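Local atomic coordinates of NADPH Quinone Oxidoreductase (Streptococcus mutans, PDB entry 4F8Y), a protein that probably catalyses the FAD-dependent transfer of electrons from NADPH to quinones such as menadione. Residues A[70-75]-A[102-107]; A[164-169]-A[175-180]. All coordinates share one frame; numbering follows the deposited sequence.

Interaction 1: residues A[70-75]-A[102-107]. With VK3 (menadione), chain F.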
ATOM      1  N   LEU A  70      17.086  12.037  -3.756  1.00 16.00           N
ATOM      2  CA  LEU A  70      17.485  10.719  -4.270  1.00 15.43           C
ATOM      3  C   LEU A  70      16.715  10.373  -5.557  1.00 17.47           C
ATOM      4  O   LEU A  70      17.299   9.950  -6.570  1.00 15.21           O
ATOM      5  CB  LEU A  70      17.259   9.632  -3.206  1.00 13.96           C
ATOM      6  CG  LEU A  70      18.319   9.431  -2.117  1.00 15.25           C
ATOM      7  CD1 LEU A  70      17.812   8.476  -1.044  1.00 16.04           C
ATOM      8  CD2 LEU A  70      19.637   8.910  -2.719  1.00 16.31           C
ATOM      9  N   VAL A  71      15.400  10.569  -5.521  1.00 16.60           N
ATOM     10  CA  VAL A  71      14.576  10.343  -6.709  1.00 18.39           C
ATOM     11  C   VAL A  71      15.014  11.211  -7.885  1.00 14.79           C
ATOM     12  O   VAL A  71      15.159  10.719  -8.993  1.00 15.91           O
ATOM     13  CB  VAL A  71      13.079  10.559  -6.424  1.00 17.59           C
ATOM     14  CG1 VAL A  71      12.288  10.552  -7.728  1.00 16.83           C
ATOM     15  CG2 VAL A  71      12.575   9.488  -5.473  1.00 14.73           C
ATOM     16  N   THR A  72      15.242  12.495  -7.634  1.00 14.96           N
ATOM     17  CA  THR A  72      15.647  13.419  -8.691  1.00 15.37           C
ATOM     18  C   THR A  72      16.994  13.023  -9.301  1.00 15.04           C
ATOM     19  O   THR A  72      17.205  13.128 -10.511  1.00 15.84           O
ATOM     20  CB  THR A  72      15.735  14.872  -8.167  1.00 17.29           C
ATOM     21  OG1 THR A  72      14.448  15.291  -7.678  1.00 14.41           O
ATOM     22  CG2 THR A  72      16.214  15.817  -9.279  1.00 13.59           C
ATOM     23  N   TRP A  73      17.895  12.567  -8.445  1.00 14.30           N
ATOM     24  CA  TRP A  73      19.236  12.160  -8.846  1.00 16.05           C
ATOM     25  C   TRP A  73      19.204  10.929  -9.773  1.00 16.74           C
ATOM     26  O   TRP A  73      19.899  10.882 -10.790  1.00 14.08           O
ATOM     27  CB  TRP A  73      20.061  11.922  -7.569  1.00 16.09           C
ATOM     28  CG  TRP A  73      21.354  11.163  -7.702  1.00 16.70           C
ATOM     29  CD1 TRP A  73      22.602  11.687  -7.891  1.00 16.91           C
ATOM     30  CD2 TRP A  73      21.527   9.743  -7.599  1.00 18.47           C
ATOM     31  NE1 TRP A  73      23.538  10.677  -7.935  1.00 16.52           N
ATOM     32  CE2 TRP A  73      22.904   9.476  -7.758  1.00 17.00           C
ATOM     33  CE3 TRP A  73      20.647   8.669  -7.404  1.00 16.86           C
ATOM     34  CZ2 TRP A  73      23.421   8.183  -7.721  1.00 17.00           C
ATOM     35  CZ3 TRP A  73      21.167   7.383  -7.370  1.00 15.34           C
ATOM     36  CH2 TRP A  73      22.539   7.153  -7.521  1.00 15.88           C
ATOM     37  N   ALA A  74      18.364   9.955  -9.435  1.00 16.23           N
ATOM     38  CA  ALA A  74      18.300   8.687 -10.165  1.00 13.97           C
ATOM     39  C   ALA A  74      17.901   8.812 -11.637  1.00 15.12           C
ATOM     40  O   ALA A  74      17.065   9.634 -12.002  1.00 16.11           O
ATOM     41  CB  ALA A  74      17.361   7.725  -9.449  1.00 15.53           C
ATOM     42  N   ASP A  75      18.521   7.986 -12.477  1.00 17.03           N
ATOM     43  CA  ASP A  75      18.069   7.771 -13.848  1.00 16.64           C
ATOM     44  C   ASP A  75      17.217   6.505 -13.873  1.00 17.11           C
ATOM     45  O   ASP A  75      16.294   6.385 -14.681  1.00 17.09           O
ATOM     46  CB  ASP A  75      19.250   7.596 -14.817  1.00 16.40           C
ATOM     47  CG  ASP A  75      20.159   8.807 -14.864  1.00 16.69           C
ATOM     48  OD1 ASP A  75      19.637   9.932 -14.985  1.00 19.70           O
ATOM     49  OD2 ASP A  75      21.394   8.631 -14.782  1.00 15.98           O
ATOM     50  N   ALA A 102       2.456  15.951  -5.122  1.00 17.49           N
ATOM     51  CA  ALA A 102       2.131  16.961  -6.121  1.00 16.12           C
ATOM     52  C   ALA A 102       3.147  18.088  -6.059  1.00 16.21           C
ATOM     53  O   ALA A 102       3.512  18.546  -4.982  1.00 17.10           O
ATOM     54  CB  ALA A 102       0.726  17.494  -5.908  1.00 19.70           C
ATOM     55  N   ASP A 103       3.606  18.510  -7.232  1.00 18.96           N
ATOM     56  CA  ASP A 103       4.632  19.539  -7.370  1.00 18.91           C
ATOM     57  C   ASP A 103       6.043  18.993  -7.223  1.00 18.71           C
ATOM     58  O   ASP A 103       7.016  19.743  -7.229  1.00 19.68           O
ATOM     59  CB  ASP A 103       4.378  20.690  -6.415  1.00 20.26           C
ATOM     60  CG  ASP A 103       3.173  21.478  -6.810  1.00 21.79           C
ATOM     61  OD1 ASP A 103       2.944  21.592  -8.035  1.00 25.81           O
ATOM     62  OD2 ASP A 103       2.456  21.966  -5.913  1.00 28.43           O
ATOM     63  N   PHE A 104       6.149  17.681  -7.088  1.00 16.25           N
ATOM     64  CA  PHE A 104       7.439  17.032  -7.211  1.00 16.26           C
ATOM     65  C   PHE A 104       7.387  15.915  -8.249  1.00 16.13           C
ATOM     66  O   PHE A 104       8.062  15.977  -9.283  1.00 16.02           O
ATOM     67  CB  PHE A 104       7.941  16.489  -5.871  1.00 15.58           C
ATOM     68  CG  PHE A 104       9.244  15.740  -5.989  1.00 16.67           C
ATOM     69  CD1 PHE A 104      10.438  16.424  -6.174  1.00 15.79           C
ATOM     70  CD2 PHE A 104       9.268  14.354  -5.963  1.00 16.95           C
ATOM     71  CE1 PHE A 104      11.634  15.741  -6.309  1.00 14.52           C
ATOM     72  CE2 PHE A 104      10.468  13.667  -6.101  1.00 16.86           C
ATOM     73  CZ  PHE A 104      11.649  14.364  -6.271  1.00 14.17           C
ATOM     74  N   ALA A 105       6.572  14.903  -7.971  1.00 15.86           N
ATOM     75  CA  ALA A 105       6.504  13.717  -8.819  1.00 16.79           C
ATOM     76  C   ALA A 105       5.549  13.907  -9.989  1.00 17.96           C
ATOM     77  O   ALA A 105       5.729  13.307 -11.048  1.00 17.86           O
ATOM     78  CB  ALA A 105       6.104  12.512  -8.006  1.00 14.49           C
ATOM     79  N   TYR A 106       4.545  14.753  -9.790  1.00 16.72           N
ATOM     80  CA  TYR A 106       3.514  14.984 -10.788  1.00 18.27           C
ATOM     81  C   TYR A 106       2.849  16.340 -10.529  1.00 19.70           C
ATOM     82  O   TYR A 106       3.119  16.999  -9.530  1.00 18.45           O
ATOM     83  CB  TYR A 106       2.459  13.883 -10.707  1.00 17.17           C
ATOM     84  CG  TYR A 106       1.640  13.968  -9.435  1.00 20.32           C
ATOM     85  CD1 TYR A 106       2.115  13.429  -8.241  1.00 17.97           C
ATOM     86  CD2 TYR A 106       0.407  14.611  -9.421  1.00 21.75           C
ATOM     87  CE1 TYR A 106       1.382  13.522  -7.076  1.00 19.33           C
ATOM     88  CE2 TYR A 106      -0.336  14.710  -8.257  1.00 22.14           C
ATOM     89  CZ  TYR A 106       0.154  14.164  -7.087  1.00 19.79           C
ATOM     90  OH  TYR A 106      -0.584  14.255  -5.929  1.00 16.71           O
ATOM     91  N   SER A 107       1.983  16.753 -11.444  1.00 20.42           N
ATOM     92  CA  SER A 107       1.149  17.926 -11.239  1.00 23.61           C
ATOM     93  C   SER A 107      -0.076  17.802 -12.131  1.00 25.69           C
ATOM     94  O   SER A 107      -0.266  16.797 -12.818  1.00 22.64           O
ATOM     95  CB  SER A 107       1.909  19.229 -11.513  1.00 22.66           C
ATOM     96  OG  SER A 107       2.211  19.384 -12.888  1.00 23.62           O
TER
HETATM   97  C1K VK3 F 202      -2.181  11.363  -7.376  1.00 18.00           C
HETATM   98  O1K VK3 F 202      -1.041  11.612  -6.617  1.00 24.62           O
HETATM   99  C2K VK3 F 202      -2.197  10.159  -8.239  1.00 16.79           C
HETATM  100  C3K VK3 F 202      -3.292   9.905  -9.022  1.00 18.40           C
HETATM  101  C4K VK3 F 202      -4.405  10.789  -9.003  1.00 21.27           C
HETATM  102  O4K VK3 F 202      -5.513  10.535  -9.827  1.00 29.36           O
HETATM  103  C5K VK3 F 202      -4.393  11.955  -8.167  1.00 22.46           C
HETATM  104  C6K VK3 F 202      -5.499  12.842  -8.135  1.00 22.28           C
HETATM  105  C7K VK3 F 202      -5.482  13.945  -7.327  1.00 20.29           C
HETATM  106  C8K VK3 F 202      -4.289  14.219  -6.483  1.00 21.53           C
HETATM  107  C9K VK3 F 202      -3.221  13.368  -6.514  1.00 21.01           C
HETATM  108  C10 VK3 F 202      -3.241  12.220  -7.343  1.00 20.96           C
HETATM  109  C11 VK3 F 202      -3.275   8.675  -9.920  1.00 23.03           C
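The ring of Phe104 makes a small, mainly apolar contact with the last turn of helix 65-73, reaching it from the loop that precedes strand 106-108 at the side of the flavodoxin-like fold. Two neighbouring helix residues receive it. Val71 meets one corner of the ring obliquely, its CG1 lying 4.0 Å from CE2 of Phe104, while Thr72 places its hydroxyl at the ring edge, near the ring plane. There OG1 of Thr72 is 3.2 Å from CE1 of Phe104 and only slightly farther from CZ, so the oxygen faces the C-H rim, where the weakly positive ring hydrogens probably suit it. The same hydroxyl is hydrogen-bonded to the carbonyl of Arg68 one turn earlier, which probably steadies its rotation. Phe104 spans the gap because its CG is anti to the backbone N (chi1 177°), carrying the ring out from the loop toward the helix. The loop itself is pinned by a backbone bond from Asp103 N to Tyr106 O (2.8 Å). Farther along the same segment, Ala102 CA rests 3.5 Å above one face of the Tyr106 ring, offset toward its rim. The OH of Tyr106 is 2.8 Å from O1K of menadione, although other atoms of this pair are modelled too close for the detail to be relied on. Tyr106 shares the menadione pocket with Arg55, Tyr108 and Leu113, and its ring also meets Trp85 of the second subunit almost at right angles. Leu70 and Trp73 pack on strands 2-7 and 32-37, Val71 touches Leu117 in a loop, and Tyr106 and Ser107 lie against the antiparallel strand 113-115.

Interaction 2: residues A[164-169]-A[175-180]; sequences TSIEKI and QKLLHK. With FAD (flavin-adenine dinucleotide), chain E.
Flat groups in and near the two segments are the Glu167 carboxylate, the adenine of FAD and the His179 imidazole. The setting is the last beta-alpha connection of the flavodoxin-like fold, where the loop leading from strand 155-163 into helix 171-186 packs on that helix's side. Each oxygen of the carboxylate has its own partner: OE2 accepts a hydrogen bond from O3' of FAD, modelled very short at 2.4 Å, so its exact length is doubtful, and OE1 accepts one from Asn129 ND2, which probably helps to set the group's rotation. OE2 also has a long, weak ion pair with Arg55 of the second subunit. Near the adenine, CD1 of Leu178 approaches both N1A and N6A, whereas the His179 ring has Gln175 O over the centre of one face, 3.0 Å above its plane. The core of the contact is a cluster of three methyl groups. Leu177 presents its CD1 to the CD1 methyls of both isoleucines, whose side chains approach differently: Ile169 comes tip to tip, and Ile166 passes at an angle. Ile169 CD1 stands 3.5 Å from Leu177 CD1, and Ile166 CD1 is closer still, at 3.3 Å; both are tighter than usual carbon contacts. The loop is braced by the backbone bond from Ile169 N to Ser165 O (3.0 Å). Leu177 also packs on Leu163 of the preceding strand. Ile166 branches two ways: chi1 -158° carries CG1 to the helix side and chi2 48° turns CD1 onto Leu177, while CG2 lies 3.7 Å from FAD C5'.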
ATOM      1  N   THR A 164       7.362 -15.922  -8.335  1.00 18.11           N
ATOM      2  CA  THR A 164       6.113 -16.495  -7.838  1.00 19.47           C
ATOM      3  C   THR A 164       6.317 -17.801  -7.051  1.00 19.59           C
ATOM      4  O   THR A 164       7.430 -18.341  -7.001  1.00 19.73           O
ATOM      5  CB  THR A 164       5.106 -16.701  -8.999  1.00 16.97           C
ATOM      6  OG1 THR A 164       5.588 -17.715  -9.886  1.00 17.79           O
ATOM      7  CG2 THR A 164       4.921 -15.407  -9.785  1.00 14.54           C
ATOM      8  N   SER A 165       5.239 -18.293  -6.439  1.00 19.12           N
ATOM      9  CA  SER A 165       5.281 -19.491  -5.595  1.00 19.86           C
ATOM     10  C   SER A 165       6.628 -19.558  -4.891  1.00 22.54           C
ATOM     11  O   SER A 165       7.311 -20.586  -4.923  1.00 22.91           O
ATOM     12  CB  SER A 165       5.047 -20.752  -6.431  1.00 18.44           C
ATOM     13  OG  SER A 165       3.893 -20.613  -7.234  1.00 17.46           O
ATOM     14  N   ILE A 166       6.993 -18.443  -4.260  1.00 21.38           N
ATOM     15  CA  ILE A 166       8.362 -18.214  -3.819  1.00 19.85           C
ATOM     16  C   ILE A 166       8.718 -19.091  -2.634  1.00 21.96           C
ATOM     17  O   ILE A 166       9.861 -19.538  -2.502  1.00 22.93           O
ATOM     18  CB  ILE A 166       8.626 -16.711  -3.503  1.00 17.99           C
ATOM     19  CG1 ILE A 166      10.121 -16.406  -3.582  1.00 19.52           C
ATOM     20  CG2 ILE A 166       8.056 -16.315  -2.146  1.00 16.83           C
ATOM     21  CD1 ILE A 166      10.777 -16.931  -4.829  1.00 16.77           C
ATOM     22  N   GLU A 167       7.732 -19.347  -1.779  1.00 23.19           N
ATOM     23  CA  GLU A 167       7.953 -20.171  -0.602  1.00 24.25           C
ATOM     24  C   GLU A 167       7.561 -21.617  -0.883  1.00 25.40           C
ATOM     25  O   GLU A 167       8.011 -22.527  -0.193  1.00 29.92           O
ATOM     26  CB  GLU A 167       7.204 -19.610   0.615  1.00 26.95           C
ATOM     27  CG  GLU A 167       7.677 -18.214   1.048  1.00 22.73           C
ATOM     28  CD  GLU A 167       6.799 -17.590   2.120  1.00 24.42           C
ATOM     29  OE1 GLU A 167       5.648 -18.042   2.297  1.00 28.95           O
ATOM     30  OE2 GLU A 167       7.256 -16.641   2.790  1.00 22.88           O
ATOM     31  N   LYS A 168       6.748 -21.829  -1.914  1.00 22.20           N
ATOM     32  CA  LYS A 168       6.335 -23.182  -2.284  1.00 25.91           C
ATOM     33  C   LYS A 168       7.390 -23.948  -3.097  1.00 28.76           C
ATOM     34  O   LYS A 168       7.489 -25.174  -2.994  1.00 30.40           O
ATOM     35  CB  LYS A 168       4.997 -23.162  -3.034  1.00 27.25           C
ATOM     36  N   ILE A 169       8.172 -23.236  -3.904  1.00 26.07           N
ATOM     37  CA  ILE A 169       9.195 -23.886  -4.716  1.00 25.96           C
ATOM     38  C   ILE A 169      10.356 -24.414  -3.861  1.00 28.09           C
ATOM     39  O   ILE A 169      10.407 -24.177  -2.649  1.00 28.52           O
ATOM     40  CB  ILE A 169       9.701 -22.983  -5.891  1.00 25.65           C
ATOM     41  CG1 ILE A 169      10.236 -21.635  -5.388  1.00 21.81           C
ATOM     42  CG2 ILE A 169       8.592 -22.780  -6.925  1.00 24.96           C
ATOM     43  CD1 ILE A 169      10.861 -20.783  -6.469  1.00 17.99           C
ATOM     44  N   GLN A 175      17.304 -20.570  -5.937  1.00 20.15           N
ATOM     45  CA  GLN A 175      18.652 -20.209  -6.388  1.00 18.64           C
ATOM     46  C   GLN A 175      18.638 -19.909  -7.890  1.00 19.98           C
ATOM     47  O   GLN A 175      19.260 -18.952  -8.351  1.00 19.07           O
ATOM     48  CB  GLN A 175      19.659 -21.319  -6.059  1.00 17.76           C
ATOM     49  N   LYS A 176      17.905 -20.723  -8.646  1.00 20.90           N
ATOM     50  CA  LYS A 176      17.644 -20.445 -10.059  1.00 21.15           C
ATOM     51  C   LYS A 176      17.003 -19.059 -10.280  1.00 19.66           C
ATOM     52  O   LYS A 176      17.424 -18.317 -11.159  1.00 18.94           O
ATOM     53  CB  LYS A 176      16.780 -21.547 -10.689  1.00 21.64           C
ATOM     54  CG  LYS A 176      17.556 -22.783 -11.130  1.00 20.78           C
ATOM     55  CD  LYS A 176      16.661 -23.755 -11.874  1.00 20.83           C
ATOM     56  CE  LYS A 176      17.470 -24.856 -12.558  1.00 36.37           C
ATOM     57  NZ  LYS A 176      18.451 -25.538 -11.652  1.00 38.32           N
ATOM     58  N   LEU A 177      15.993 -18.712  -9.483  1.00 18.74           N
ATOM     59  CA  LEU A 177      15.426 -17.361  -9.519  1.00 19.52           C
ATOM     60  C   LEU A 177      16.488 -16.272  -9.281  1.00 19.57           C
ATOM     61  O   LEU A 177      16.479 -15.227  -9.937  1.00 18.18           O
ATOM     62  CB  LEU A 177      14.279 -17.222  -8.511  1.00 18.25           C
ATOM     63  CG  LEU A 177      13.014 -18.000  -8.838  1.00 17.74           C
ATOM     64  CD1 LEU A 177      11.952 -17.748  -7.787  1.00 17.91           C
ATOM     65  CD2 LEU A 177      12.511 -17.619 -10.218  1.00 17.43           C
ATOM     66  N   LEU A 178      17.398 -16.521  -8.341  1.00 19.29           N
ATOM     67  CA  LEU A 178      18.485 -15.584  -8.054  1.00 17.98           C
ATOM     68  C   LEU A 178      19.386 -15.398  -9.274  1.00 17.85           C
ATOM     69  O   LEU A 178      19.846 -14.294  -9.552  1.00 18.20           O
ATOM     70  CB  LEU A 178      19.301 -16.037  -6.840  1.00 17.23           C
ATOM     71  CG  LEU A 178      18.592 -15.951  -5.486  1.00 16.19           C
ATOM     72  CD1 LEU A 178      19.405 -16.647  -4.400  1.00 17.60           C
ATOM     73  CD2 LEU A 178      18.312 -14.501  -5.119  1.00 14.94           C
ATOM     74  N   HIS A 179      19.624 -16.482 -10.007  1.00 19.32           N
ATOM     75  CA  HIS A 179      20.403 -16.415 -11.245  1.00 20.28           C
ATOM     76  C   HIS A 179      19.718 -15.540 -12.299  1.00 19.23           C
ATOM     77  O   HIS A 179      20.381 -14.771 -13.009  1.00 17.99           O
ATOM     78  CB  HIS A 179      20.651 -17.817 -11.819  1.00 22.00           C
ATOM     79  CG  HIS A 179      21.324 -18.754 -10.866  1.00 20.05           C
ATOM     80  ND1 HIS A 179      21.936 -18.325  -9.708  1.00 21.89           N
ATOM     81  CD2 HIS A 179      21.502 -20.095 -10.913  1.00 24.26           C
ATOM     82  CE1 HIS A 179      22.454 -19.363  -9.076  1.00 23.82           C
ATOM     83  NE2 HIS A 179      22.204 -20.450  -9.785  1.00 24.77           N
ATOM     84  N   LYS A 180      18.395 -15.674 -12.398  1.00 17.48           N
ATOM     85  CA  LYS A 180      17.598 -14.846 -13.306  1.00 18.83           C
ATOM     86  C   LYS A 180      17.688 -13.339 -12.960  1.00 17.85           C
ATOM     87  O   LYS A 180      17.851 -12.501 -13.850  1.00 16.73           O
ATOM     88  CB  LYS A 180      16.142 -15.330 -13.345  1.00 19.86           C
ATOM     89  CG  LYS A 180      15.291 -14.693 -14.453  1.00 22.28           C
ATOM     90  CD  LYS A 180      13.857 -15.256 -14.509  1.00 27.52           C
ATOM     91  CE  LYS A 180      12.943 -14.646 -13.454  1.00 28.09           C
ATOM     92  NZ  LYS A 180      11.484 -14.915 -13.692  1.00 27.57           N
TER
HETATM   93  PA  FAD E 201      11.780 -15.428   3.552  1.00 16.96           P
HETATM   94  O1A FAD E 201      10.699 -15.944   4.680  1.00 21.09           O
HETATM   95  O2A FAD E 201      12.761 -14.543   4.174  1.00 17.98           O
HETATM   96  O5B FAD E 201      12.521 -16.707   2.860  1.00 23.89           O
HETATM   97  C5B FAD E 201      11.762 -17.556   2.042  1.00 24.47           C
HETATM   98  C4B FAD E 201      12.493 -18.831   1.657  1.00 23.72           C
HETATM   99  O4B FAD E 201      13.729 -18.665   0.884  1.00 22.02           O
HETATM  100  C3B FAD E 201      12.973 -19.738   2.862  1.00 24.43           C
HETATM  101  O3B FAD E 201      12.619 -21.091   2.885  1.00 28.63           O
HETATM  102  C2B FAD E 201      14.434 -19.357   3.002  1.00 24.44           C
HETATM  103  O2B FAD E 201      15.227 -20.121   3.869  1.00 29.53           O
HETATM  104  C1B FAD E 201      14.789 -19.265   1.570  1.00 23.76           C
HETATM  105  N9A FAD E 201      16.057 -18.604   1.272  1.00 22.60           N
HETATM  106  C8A FAD E 201      16.625 -17.584   1.922  1.00 22.03           C
HETATM  107  N7A FAD E 201      17.807 -17.269   1.275  1.00 21.59           N
HETATM  108  C5A FAD E 201      17.946 -18.126   0.207  1.00 22.01           C
HETATM  109  C6A FAD E 201      18.917 -18.257  -0.755  1.00 24.26           C
HETATM  110  N6A FAD E 201      20.074 -17.375  -0.744  1.00 22.91           N
HETATM  111  N1A FAD E 201      18.806 -19.199  -1.699  1.00 25.32           N
HETATM  112  C2A FAD E 201      17.734 -20.031  -1.713  1.00 22.30           C
HETATM  113  N3A FAD E 201      16.774 -19.898  -0.757  1.00 23.75           N
HETATM  114  C4A FAD E 201      16.885 -18.948   0.193  1.00 21.62           C
HETATM  115  N1  FAD E 201       2.018 -13.682  -0.678  1.00 18.32           N
HETATM  116  C2  FAD E 201       0.826 -14.044  -1.578  1.00 19.09           C
HETATM  117  O2  FAD E 201       1.147 -14.577  -2.821  1.00 20.35           O
HETATM  118  N3  FAD E 201      -0.196 -12.877  -1.639  1.00 20.98           N
HETATM  119  C4  FAD E 201      -0.562 -12.028  -0.347  1.00 17.89           C
HETATM  120  O4  FAD E 201      -1.127 -10.793  -0.640  1.00 17.79           O
HETATM  121  C4X FAD E 201       0.594 -11.920   0.672  1.00 18.53           C
HETATM  122  N5  FAD E 201       0.463 -11.143   1.901  1.00 15.72           N
HETATM  123  C5X FAD E 201       1.445 -11.229   2.965  1.00 18.10           C
HETATM  124  C6  FAD E 201       1.278 -10.366   4.075  1.00 17.20           C
HETATM  125  C7  FAD E 201       2.183 -10.406   5.097  1.00 17.16           C
HETATM  126  C7M FAD E 201       2.016  -9.468   6.290  1.00 15.51           C
HETATM  127  C8  FAD E 201       3.226 -11.265   5.042  1.00 18.19           C
HETATM  128  C8M FAD E 201       4.243 -11.309   6.178  1.00 18.61           C
HETATM  129  C9  FAD E 201       3.383 -12.099   3.966  1.00 18.25           C
HETATM  130  C9A FAD E 201       2.450 -12.066   2.908  1.00 19.01           C
HETATM  131  N10 FAD E 201       2.648 -12.951   1.782  1.00 17.52           N
HETATM  132  C10 FAD E 201       1.741 -12.958   0.627  1.00 17.92           C
HETATM  133  C1' FAD E 201       3.864 -13.730   1.678  1.00 19.69           C
HETATM  134  C2' FAD E 201       5.097 -13.015   1.127  1.00 18.50           C
HETATM  135  O2' FAD E 201       4.943 -12.396  -0.128  1.00 13.93           O
HETATM  136  C3' FAD E 201       6.344 -13.866   1.248  1.00 17.69           C
HETATM  137  O3' FAD E 201       6.598 -14.293   2.555  1.00 17.56           O
HETATM  138  C4' FAD E 201       7.534 -13.155   0.634  1.00 16.96           C
HETATM  139  O4' FAD E 201       7.282 -12.583  -0.610  1.00 16.77           O
HETATM  140  C5' FAD E 201       8.788 -13.998   0.606  1.00 18.05           C
HETATM  141  O5' FAD E 201       9.938 -13.223   0.558  1.00 18.41           O
HETATM  142  P   FAD E 201      10.777 -13.134   1.963  1.00 18.57           P
HETATM  143  O1P FAD E 201      12.174 -12.309   1.685  1.00 15.67           O
HETATM  144  O2P FAD E 201       9.960 -12.492   2.991  1.00 17.02           O
HETATM  145  O3P FAD E 201      10.957 -14.738   2.307  1.00 21.61           O

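Following the chain from the N terminus, helix 65-73 comes first; strand 76-82 and helix 90-99 then intervene before the loop at 102-105 returns to that helix and closes interaction 1. The antiparallel pair 106-108 and 113-115, strand 120-127, helix 143-150 and strand 155-163 follow before interaction 2 forms, a much shorter closure joining the loop after the outermost strand 155-163 to helix 171-186. The two are therefore in series, neither nested nor crossed. Interactions 1 and 2 lie on opposite sides of the chain's centre, their own centres 33 Å apart and their nearest atoms about 19 Å apart. Interaction 1 neighbours a bound menadione, whereas interaction 2 borders FAD directly.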